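Local coordinates for fluorescence recovery protein (PDB 4JDX) that accelerates the return of the photoactivated orange carotenoid protein to its orange form, thereby speeding fluorescence recovery after non-photochemical quenching in cyanobacteria, at residues Q86-E90 / G91-A95. Sequence-based numbering, arbitrary orientation.
Sequences QLLKE and GLVQA
L87 and L92 meet at roughly a right angle, L87 CD2 lying 3.8 Å from L92 CD1. The L92 side chain runs aslant that of E90, whose extended chain brings OE1 to 3.4 Å from the same L92 CD1. V93 packs against the same last turn: its CG2, set between its own backbone N and carbonyl carbon, lies 3.7 Å from L88 N and also touches L87 CB. With CG anti to the backbone N (chi1 -178°), L88 directs CD1 onto the outgoing chain, against V93 O and A95 N (3.6 Å from the latter). The turn ending helix 80-89 is a Schellman motif, with G91 at positive phi; L92 N donates to L87 O at 2.7 Å, and G91 N bonds weakly to L88 O. A water lies within hydrogen-bonding distance of L88 O and V93 O, linking the last helical turn to the outgoing chain. L87 and V93 face helix 17-47, while L88 packs on helix 103-114. E90 OE2 accepts a nearly straight bond from Q86 NE2 (2.8 Å, 170°) on its anti side, but from 29° out of the carboxylate plane, and OE1 forms a salt bridge with K72. With an alanine in place of E90, K72 is likely to lose this carboxylate mate, and the Q86 amide would probably be freer to turn.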
# COMPACT_ATOMS: atom_id res chain seq x y z
N GLN A 86 18.97 11.56 13.05
CA GLN A 86 18.06 10.47 12.75
C GLN A 86 18.60 9.60 11.62
O GLN A 86 18.62 8.37 11.71
CB GLN A 86 16.68 11.01 12.37
CG GLN A 86 15.62 9.93 12.23
CD GLN A 86 15.28 9.27 13.56
OE1 GLN A 86 15.51 9.84 14.62
NE2 GLN A 86 14.74 8.05 13.49
N LEU A 87 19.04 10.25 10.54
CA LEU A 87 19.62 9.56 9.40
C LEU A 87 20.82 8.72 9.82
O LEU A 87 21.01 7.61 9.32
CB LEU A 87 20.07 10.58 8.34
CG LEU A 87 18.94 11.40 7.71
CD1 LEU A 87 19.52 12.45 6.76
CD2 LEU A 87 17.95 10.49 6.99
N LEU A 88 21.62 9.26 10.73
CA LEU A 88 22.80 8.57 11.23
C LEU A 88 22.39 7.36 12.06
O LEU A 88 22.96 6.28 11.94
CB LEU A 88 23.64 9.52 12.08
CG LEU A 88 24.94 8.95 12.64
CD1 LEU A 88 25.91 8.60 11.52
CD2 LEU A 88 25.55 9.95 13.60
N LYS A 89 21.37 7.56 12.90
CA LYS A 89 20.86 6.49 13.74
C LYS A 89 20.25 5.39 12.88
O LYS A 89 20.33 4.21 13.22
CB LYS A 89 19.81 7.04 14.70
CG LYS A 89 19.49 6.10 15.85
CD LYS A 89 18.39 6.65 16.73
CE LYS A 89 18.11 5.71 17.89
NZ LYS A 89 16.83 6.02 18.56
N GLU A 90 19.64 5.78 11.76
CA GLU A 90 18.98 4.83 10.87
C GLU A 90 19.95 4.23 9.85
O GLU A 90 19.57 3.38 9.05
CB GLU A 90 17.83 5.52 10.13
CG GLU A 90 16.66 5.90 11.03
CD GLU A 90 15.54 6.58 10.26
OE1 GLU A 90 15.65 6.70 9.03
OE2 GLU A 90 14.54 6.98 10.90
N GLY A 91 21.21 4.67 9.89
CA GLY A 91 22.22 4.13 9.00
C GLY A 91 22.11 4.64 7.57
O GLY A 91 22.69 4.06 6.65
N LEU A 92 21.35 5.72 7.38
CA LEU A 92 21.15 6.29 6.05
C LEU A 92 22.30 7.22 5.66
O LEU A 92 22.47 7.54 4.49
CB LEU A 92 19.81 7.02 5.99
CG LEU A 92 18.59 6.10 6.07
CD1 LEU A 92 17.29 6.90 6.05
CD2 LEU A 92 18.61 5.08 4.94
N VAL A 93 23.07 7.65 6.65
CA VAL A 93 24.33 8.34 6.39
C VAL A 93 25.40 7.81 7.34
O VAL A 93 25.10 7.37 8.45
CB VAL A 93 24.21 9.87 6.56
CG1 VAL A 93 23.11 10.42 5.66
CG2 VAL A 93 23.97 10.23 8.03
N GLN A 94 26.65 7.86 6.89
CA GLN A 94 27.77 7.44 7.71
C GLN A 94 28.42 8.67 8.34
O GLN A 94 28.42 9.75 7.75
CB GLN A 94 28.79 6.66 6.87
CG GLN A 94 28.21 5.39 6.26
CD GLN A 94 27.79 4.37 7.31
OE1 GLN A 94 26.60 4.06 7.44
NE2 GLN A 94 28.76 3.86 8.06
N ALA A 95 28.94 8.51 9.55
CA ALA A 95 29.56 9.61 10.28
C ALA A 95 30.65 10.27 9.45
O ALA A 95 30.86 11.48 9.53
CB ALA A 95 30.14 9.10 11.59
O HOH W 1 25.34 5.06 10.42